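Local coordinates for cerato-platanin-like protein (PDB 3SUL), which is of unknown function but belongs to the secreted cerato-platanin family of fungi and is built as a double-psi beta barrel, at residues A[64-69]-A[110-115]; A[74-79]-A[117-122]. All coordinates share one frame; numbering follows the deposited sequence.

Interaction 1 (A[64-69]-A[110-115])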
ATOM      1  N   TYR A  64       3.108  -4.047  -5.089  1.00 12.79           N
ATOM      2  CA  TYR A  64       3.043  -3.185  -6.259  1.00 14.74           C
ATOM      3  C   TYR A  64       4.276  -2.334  -6.311  1.00 12.88           C
ATOM      4  O   TYR A  64       4.725  -1.773  -5.280  1.00 14.45           O
ATOM      5  CB  TYR A  64       1.829  -2.276  -6.246  1.00 16.61           C
ATOM      6  CG  TYR A  64       0.620  -3.145  -6.312  1.00 22.63           C
ATOM      7  CD1 TYR A  64      -0.022  -3.460  -7.550  1.00 28.60           C
ATOM      8  CD2 TYR A  64       0.149  -3.717  -5.146  1.00 29.34           C
ATOM      9  CE1 TYR A  64      -1.139  -4.315  -7.568  1.00 28.53           C
ATOM     10  CE2 TYR A  64      -0.933  -4.554  -5.162  1.00 30.69           C
ATOM     11  CZ  TYR A  64      -1.584  -4.853  -6.352  1.00 31.81           C
ATOM     12  OH  TYR A  64      -2.683  -5.725  -6.239  1.00 33.99           O
ATOM     13  N   GLN A  65       4.865  -2.301  -7.491  1.00 13.25           N
ATOM     14  CA  GLN A  65       5.959  -1.390  -7.659  1.00 14.83           C
ATOM     15  C   GLN A  65       5.289  -0.182  -8.266  1.00 15.20           C
ATOM     16  O   GLN A  65       4.659  -0.285  -9.332  1.00 17.58           O
ATOM     17  CB  GLN A  65       6.966  -2.103  -8.542  1.00 15.99           C
ATOM     18  CG  GLN A  65       8.047  -1.250  -8.986  1.00 19.36           C
ATOM     19  CD  GLN A  65       8.661  -1.782 -10.292  1.00 22.37           C
ATOM     20  OE1 GLN A  65       9.295  -2.812 -10.291  1.00 26.36           O
ATOM     21  NE2 GLN A  65       8.410  -1.093 -11.403  1.00 27.92           N
ATOM     22  N   ILE A  66       5.399   0.978  -7.582  1.00 16.41           N
ATOM     23  CA  ILE A  66       4.653   2.196  -7.953  1.00 16.05           C
ATOM     24  C   ILE A  66       5.622   3.309  -8.243  1.00 17.13           C
ATOM     25  O   ILE A  66       6.483   3.600  -7.432  1.00 16.72           O
ATOM     26  CB  ILE A  66       3.789   2.686  -6.841  1.00 16.85           C
ATOM     27  CG1 ILE A  66       2.891   1.559  -6.326  1.00 17.90           C
ATOM     28  CG2 ILE A  66       3.071   4.012  -7.272  1.00 14.98           C
ATOM     29  CD1 ILE A  66       1.876   1.993  -5.262  1.00 16.82           C
ATOM     30  N   THR A  67       5.430   3.976  -9.375  1.00 17.81           N
ATOM     31  CA  THR A  67       6.322   5.043  -9.829  1.00 18.70           C
ATOM     32  C   THR A  67       5.558   6.341 -10.115  1.00 17.67           C
ATOM     33  O   THR A  67       4.481   6.306 -10.615  1.00 19.85           O
ATOM     34  CB  THR A  67       7.131   4.591 -11.087  1.00 17.97           C
ATOM     35  OG1 THR A  67       7.790   3.339 -10.829  1.00 16.33           O
ATOM     36  CG2 THR A  67       8.098   5.697 -11.546  1.00 20.36           C
ATOM     37  N   TRP A  68       6.135   7.461  -9.710  1.00 18.82           N
ATOM     38  CA  TRP A  68       5.574   8.737 -10.012  1.00 20.68           C
ATOM     39  C   TRP A  68       6.432   9.417 -11.024  1.00 19.16           C
ATOM     40  O   TRP A  68       7.624   9.658 -10.752  1.00 21.60           O
ATOM     41  CB  TRP A  68       5.584   9.616  -8.776  1.00 21.88           C
ATOM     42  CG  TRP A  68       4.797  10.852  -8.990  1.00 23.04           C
ATOM     43  CD1 TRP A  68       3.615  10.920  -9.612  1.00 23.83           C
ATOM     44  CD2 TRP A  68       5.148  12.184  -8.617  1.00 26.03           C
ATOM     45  NE1 TRP A  68       3.170  12.201  -9.629  1.00 27.06           N
ATOM     46  CE2 TRP A  68       4.100  13.007  -9.033  1.00 27.86           C
ATOM     47  CE3 TRP A  68       6.252  12.761  -7.981  1.00 27.78           C
ATOM     48  CZ2 TRP A  68       4.100  14.388  -8.827  1.00 25.84           C
ATOM     49  CZ3 TRP A  68       6.259  14.142  -7.771  1.00 30.70           C
ATOM     50  CH2 TRP A  68       5.193  14.935  -8.207  1.00 30.94           C
ATOM     51  N   SER A  69       5.803   9.738 -12.146  1.00 20.09           N
ATOM     52  CA  SER A  69       6.484  10.515 -13.200  1.00 22.91           C
ATOM     53  C   SER A  69       7.041  11.860 -12.766  1.00 23.68           C
ATOM     54  O   SER A  69       7.978  12.351 -13.410  1.00 22.58           O
ATOM     55  CB  SER A  69       5.561  10.737 -14.384  1.00 23.44           C
ATOM     56  OG  SER A  69       5.332   9.540 -15.059  1.00 24.34           O
ATOM     57  N   VAL A 110      -0.049   8.066 -10.638  1.00 26.03           N
ATOM     58  CA  VAL A 110       1.177   7.268 -10.576  1.00 25.36           C
ATOM     59  C   VAL A 110       0.938   6.105 -11.487  1.00 24.00           C
ATOM     60  O   VAL A 110      -0.158   5.910 -11.965  1.00 26.81           O
ATOM     61  CB  VAL A 110       1.502   6.668  -9.173  1.00 23.21           C
ATOM     62  CG1 VAL A 110       1.724   7.746  -8.078  1.00 24.21           C
ATOM     63  CG2 VAL A 110       0.509   5.532  -8.809  1.00 26.01           C
ATOM     64  N   THR A 111       2.008   5.369 -11.743  1.00 25.48           N
ATOM     65  CA  THR A 111       2.028   4.184 -12.537  1.00 23.07           C
ATOM     66  C   THR A 111       2.420   3.027 -11.619  1.00 23.31           C
ATOM     67  O   THR A 111       3.318   3.178 -10.830  1.00 24.08           O
ATOM     68  CB  THR A 111       2.954   4.424 -13.776  1.00 24.76           C
ATOM     69  OG1 THR A 111       3.083   3.239 -14.545  1.00 23.78           O
ATOM     70  CG2 THR A 111       4.321   4.933 -13.373  1.00 26.82           C
ATOM     71  N   ALA A 112       1.752   1.882 -11.704  1.00 22.73           N
ATOM     72  CA  ALA A 112       1.981   0.747 -10.810  1.00 23.68           C
ATOM     73  C   ALA A 112       1.928  -0.582 -11.514  1.00 25.08           C
ATOM     74  O   ALA A 112       1.147  -0.735 -12.461  1.00 27.04           O
ATOM     75  CB  ALA A 112       0.982   0.725  -9.665  1.00 23.35           C
ATOM     76  N   THR A 113       2.720  -1.541 -11.020  1.00 22.02           N
ATOM     77  CA  THR A 113       2.932  -2.865 -11.554  1.00 21.65           C
ATOM     78  C   THR A 113       2.979  -3.880 -10.458  1.00 21.20           C
ATOM     79  O   THR A 113       3.729  -3.759  -9.510  1.00 21.61           O
ATOM     80  CB  THR A 113       4.265  -2.934 -12.382  1.00 20.95           C
ATOM     81  OG1 THR A 113       4.067  -2.107 -13.511  1.00 25.18           O
ATOM     82  CG2 THR A 113       4.657  -4.394 -12.805  1.00 23.21           C
ATOM     83  N   LEU A 114       2.166  -4.921 -10.601  1.00 20.31           N
ATOM     84  CA  LEU A 114       2.206  -6.034  -9.685  1.00 19.24           C
ATOM     85  C   LEU A 114       3.502  -6.780  -9.883  1.00 20.90           C
ATOM     86  O   LEU A 114       3.888  -7.053 -11.019  1.00 22.51           O
ATOM     87  CB  LEU A 114       1.019  -7.013  -9.997  1.00 20.16           C
ATOM     88  CG  LEU A 114       0.942  -8.250  -9.121  1.00 23.42           C
ATOM     89  CD1 LEU A 114       0.505  -7.791  -7.778  1.00 21.40           C
ATOM     90  CD2 LEU A 114      -0.127  -9.274  -9.679  1.00 25.00           C
ATOM     91  N   VAL A 115       4.213  -7.076  -8.792  1.00 18.32           N
ATOM     92  CA  VAL A 115       5.501  -7.725  -8.852  1.00 17.59           C
ATOM     93  C   VAL A 115       5.529  -8.777  -7.776  1.00 17.79           C
ATOM     94  O   VAL A 115       4.636  -8.819  -6.907  1.00 19.29           O
ATOM     95  CB  VAL A 115       6.670  -6.677  -8.703  1.00 15.56           C
ATOM     96  CG1 VAL A 115       6.563  -5.612  -9.811  1.00 15.80           C
ATOM     97  CG2 VAL A 115       6.650  -6.058  -7.263  1.00 14.58           C
TER

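Interaction 2 (A[74-79]-A[117-122])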
ATOM      1  N   THR A  74      10.470   5.327  -7.377  1.00 18.56           N
ATOM      2  CA  THR A  74       9.681   4.148  -7.244  1.00 17.22           C
ATOM      3  C   THR A  74       9.595   3.704  -5.816  1.00 16.98           C
ATOM      4  O   THR A  74      10.608   3.710  -5.073  1.00 18.93           O
ATOM      5  CB  THR A  74      10.283   3.056  -8.146  1.00 15.19           C
ATOM      6  OG1 THR A  74      10.251   3.509  -9.494  1.00 17.37           O
ATOM      7  CG2 THR A  74       9.475   1.755  -7.997  1.00 19.39           C
ATOM      8  N   ILE A  75       8.391   3.270  -5.421  1.00 15.32           N
ATOM      9  CA  ILE A  75       8.259   2.599  -4.147  1.00 14.71           C
ATOM     10  C   ILE A  75       7.569   1.257  -4.340  1.00 15.24           C
ATOM     11  O   ILE A  75       7.058   0.970  -5.441  1.00 14.80           O
ATOM     12  CB  ILE A  75       7.455   3.412  -3.154  1.00 15.84           C
ATOM     13  CG1 ILE A  75       6.063   3.686  -3.672  1.00 14.29           C
ATOM     14  CG2 ILE A  75       8.129   4.795  -2.917  1.00 17.69           C
ATOM     15  CD1 ILE A  75       5.030   4.169  -2.613  1.00 17.77           C
ATOM     16  N   HIS A  76       7.664   0.397  -3.302  1.00 14.47           N
ATOM     17  CA  HIS A  76       6.902  -0.832  -3.246  1.00 13.39           C
ATOM     18  C   HIS A  76       5.849  -0.751  -2.162  1.00 15.38           C
ATOM     19  O   HIS A  76       6.093  -0.300  -1.046  1.00 15.32           O
ATOM     20  CB  HIS A  76       7.825  -1.993  -3.035  1.00 14.49           C
ATOM     21  CG  HIS A  76       8.692  -2.260  -4.219  1.00 16.71           C
ATOM     22  ND1 HIS A  76       9.906  -1.626  -4.419  1.00 17.42           N
ATOM     23  CD2 HIS A  76       8.521  -3.099  -5.272  1.00 21.73           C
ATOM     24  CE1 HIS A  76      10.437  -2.072  -5.551  1.00 19.55           C
ATOM     25  NE2 HIS A  76       9.609  -2.955  -6.094  1.00 20.28           N
ATOM     26  N   VAL A  77       4.646  -1.112  -2.508  1.00 14.17           N
ATOM     27  CA  VAL A  77       3.536  -1.086  -1.565  1.00 15.35           C
ATOM     28  C   VAL A  77       2.886  -2.449  -1.513  1.00 13.58           C
ATOM     29  O   VAL A  77       2.627  -3.085  -2.540  1.00 14.00           O
ATOM     30  CB  VAL A  77       2.536   0.057  -1.966  1.00 15.39           C
ATOM     31  CG1 VAL A  77       1.309   0.008  -1.055  1.00 18.60           C
ATOM     32  CG2 VAL A  77       3.293   1.406  -1.852  1.00 15.83           C
ATOM     33  N   VAL A  78       2.583  -2.901  -0.295  1.00 13.52           N
ATOM     34  CA  VAL A  78       1.853  -4.155  -0.111  1.00 11.67           C
ATOM     35  C   VAL A  78       0.409  -3.758   0.059  1.00 13.12           C
ATOM     36  O   VAL A  78       0.065  -2.914   0.921  1.00 14.14           O
ATOM     37  CB  VAL A  78       2.276  -4.880   1.124  1.00 13.62           C
ATOM     38  CG1 VAL A  78       1.426  -6.178   1.310  1.00 11.33           C
ATOM     39  CG2 VAL A  78       3.701  -5.258   0.936  1.00 11.81           C
ATOM     40  N   GLY A  79      -0.411  -4.365  -0.773  1.00 12.64           N
ATOM     41  CA  GLY A  79      -1.890  -4.064  -0.756  1.00 14.14           C
ATOM     42  C   GLY A  79      -2.456  -4.801   0.460  1.00 14.12           C
ATOM     43  O   GLY A  79      -2.249  -5.996   0.627  1.00 15.70           O
ATOM     44  N   LYS A 117       6.020 -10.817  -4.587  1.00 19.64           N
ATOM     45  CA  LYS A 117       5.914 -10.458  -3.171  1.00 20.58           C
ATOM     46  C   LYS A 117       7.284 -10.095  -2.594  1.00 18.89           C
ATOM     47  O   LYS A 117       7.354  -9.289  -1.664  1.00 17.49           O
ATOM     48  CB  LYS A 117       5.452 -11.732  -2.491  1.00 21.37           C
ATOM     49  CG  LYS A 117       4.816 -11.651  -1.241  1.00 27.36           C
ATOM     50  CD  LYS A 117       4.355 -13.076  -0.786  1.00 32.31           C
ATOM     51  CE  LYS A 117       5.359 -14.262  -0.871  1.00 35.39           C
ATOM     52  NZ  LYS A 117       5.279 -15.030   0.414  1.00 38.05           N
ATOM     53  N   SER A 118       8.349 -10.763  -3.073  1.00 18.18           N
ATOM     54  CA  SER A 118       9.674 -10.671  -2.498  1.00 17.61           C
ATOM     55  C   SER A 118      10.160  -9.266  -2.706  1.00 15.68           C
ATOM     56  O   SER A 118      10.973  -8.802  -1.921  1.00 17.20           O
ATOM     57  CB  SER A 118      10.643 -11.693  -3.086  1.00 16.83           C
ATOM     58  OG  SER A 118      10.667 -11.483  -4.463  1.00 23.77           O
ATOM     59  N   ALA A 119       9.646  -8.574  -3.716  1.00 16.86           N
ATOM     60  CA  ALA A 119      10.069  -7.185  -3.952  1.00 17.62           C
ATOM     61  C   ALA A 119       9.631  -6.272  -2.813  1.00 16.30           C
ATOM     62  O   ALA A 119      10.157  -5.139  -2.658  1.00 17.58           O
ATOM     63  CB  ALA A 119       9.522  -6.682  -5.232  1.00 17.49           C
ATOM     64  N   CYS A 120       8.603  -6.695  -2.085  1.00 14.35           N
ATOM     65  CA  CYS A 120       8.175  -5.942  -0.924  1.00 13.09           C
ATOM     66  C   CYS A 120       8.714  -6.576   0.322  1.00 12.87           C
ATOM     67  O   CYS A 120       8.183  -6.328   1.364  1.00 14.54           O
ATOM     68  CB  CYS A 120       6.626  -5.920  -0.842  1.00 13.41           C
ATOM     69  SG  CYS A 120       5.819  -4.872  -2.015  1.00 15.00           S
ATOM     70  N   ARG A 121       9.743  -7.425   0.217  1.00 12.67           N
ATOM     71  CA  ARG A 121      10.306  -8.128   1.375  1.00 12.98           C
ATOM     72  C   ARG A 121       9.375  -9.091   2.084  1.00 14.50           C
ATOM     73  O   ARG A 121       9.551  -9.446   3.219  1.00 15.68           O
ATOM     74  CB  ARG A 121      10.975  -7.135   2.362  1.00 12.80           C
ATOM     75  CG  ARG A 121      12.197  -6.617   1.692  1.00 15.38           C
ATOM     76  CD  ARG A 121      12.824  -5.481   2.511  1.00 16.79           C
ATOM     77  NE  ARG A 121      13.160  -5.975   3.834  1.00 13.78           N
ATOM     78  CZ  ARG A 121      13.703  -5.204   4.753  1.00 15.33           C
ATOM     79  NH1 ARG A 121      14.049  -3.929   4.440  1.00 17.97           N
ATOM     80  NH2 ARG A 121      13.981  -5.727   5.952  1.00 13.61           N
ATOM     81  N   LEU A 122       8.369  -9.561   1.342  1.00 14.79           N
ATOM     82  CA  LEU A 122       7.476 -10.585   1.878  1.00 15.58           C
ATOM     83  C   LEU A 122       7.910 -11.994   1.599  1.00 16.85           C
ATOM     84  O   LEU A 122       7.343 -12.954   2.214  1.00 18.84           O
ATOM     85  CB  LEU A 122       6.076 -10.417   1.269  1.00 16.02           C
ATOM     86  CG  LEU A 122       5.384  -9.084   1.453  1.00 17.05           C
ATOM     87  CD1 LEU A 122       3.981  -9.061   0.860  1.00 19.16           C
ATOM     88  CD2 LEU A 122       5.318  -8.816   2.974  1.00 20.03           C
ATOM     89  OXT LEU A 122       8.821 -12.182   0.768  1.00 19.56           O
TER

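Interaction 1 (A[64-69]-A[110-115])
Gln65 and Thr67 meet Thr113 and Thr111 as the two hydrogen-bonded pairs of an antiparallel ladder between strands 64-68 and 110-115, and each pair exchanges two backbone bonds. Gln65 N gives to Thr113 O at 2.7 Å, and Thr113 N answers to Gln65 O. The bonds of the Thr67-Thr111 pair are straighter: Thr67 N to Thr111 O is 2.7 Å with 174° at the hydrogen, and Thr111 N returns the bond to Thr67 O. Thr113 O, Gln65 O and Thr111 O also receive CA-H...O contacts, from Tyr64, Ala112 and Ile66; Ala112 CA lies 3.2 Å from Gln65 O. Beside the Thr67 pair, methyl CG2 of Thr111 lies against Thr67 CB, while Thr67 OG1 bonds across the other strand edge to Thr74 OG1.

On the face of Tyr64, Ile66 and Ala112, Leu114 CD1 sits over the phenol ring in a CH-pi contact, 4.2 Å from its centroid. The hydroxyl is spoken for by Thr51 and Thr62, and Phe87 meets the ring edge-to-face. A leucine in place of Tyr64 would probably leave those two threonine hydroxyls without their shared partner and Leu114 without a ring face to lie on. Further along, Ile66 CG2 presses on Val110 CG2 at a tight 3.4 Å, and CG1, anti to the carbonyl carbon (chi1 -53°), meets Ala112 CB.

The chemistry thus divides by direction: amides and carbonyls satisfy one another within the sheet, while apolar contacts carry the face turned toward Leu6, Phe87 and Leu97, where the polar Tyr64 OH has its threonine partners.

Interaction 2 (A[74-79]-A[117-122])
Val78 faces Cys120 and Leu122 in the apolar part of this contact, where strand 74-79 meets the C-terminal tail. Val78 CG2, anti to the carbonyl carbon and beside the backbone N, packs tightly on Cys120 CB at 3.5 Å and also touches the sulfur. Leu122 approaches Val78 tip to tip, its CD1 reaching CG2 at 3.8 Å and CG1 at nearly the same range.

The aromatic and sulfur contacts lie two residues earlier on the strand, at His76. Ala119 O stands 3.6 Å above the plane of the His76 ring, offset toward the rim, and the methyl CB of Ala119 touches His76 CD2 at 3.7 Å. Cys120 SG rests against His76 CB and approaches the ring obliquely, 5.4 Å from its centroid.

Polar bonds are internal to the tail. The 3-10 segment 117-119 ends in a Schellman motif: Leu122 N bonds to Lys117 O at 3.2 Å and Arg121 N to Ser118 O, with Arg121 at positive phi. Lys117 O also takes Cys120 N at 2.9 Å, from the opposite face of its plane. Lys117 NZ adds a weak bond to Leu122 O of the terminal carboxylate.

The covalent element is the disulfide from Cys120 to Cys63, at the start of the strand beside 74-79. A Schellman-capped 3-10 turn, cross-linked to the strand next to the one it packs on, is consistent with a C terminus held against the double-psi beta barrel.

From the N terminus the chain passes strands 4-8 and 45-49 before it reaches 64-69, turns, and returns as 74-79, so the first segments of the two contacts are adjacent antiparallel strands. It then runs through strand 87-89 and helices 91-98 and 102-105 before strand 107-115 closes the loop of interaction 1 against 64-69. A short way on, 117-122 closes the loop of interaction 2 against 74-79. The loops cross rather than nest, since the segments alternate. The contacts also touch directly: Ile66 N lies 2.7 Å from Ile75 O, a probable hydrogen bond. Together they join three neighbouring strands of the sheet and bring the C-terminal tail to 74-79, the strand farthest from 107-115 among the three.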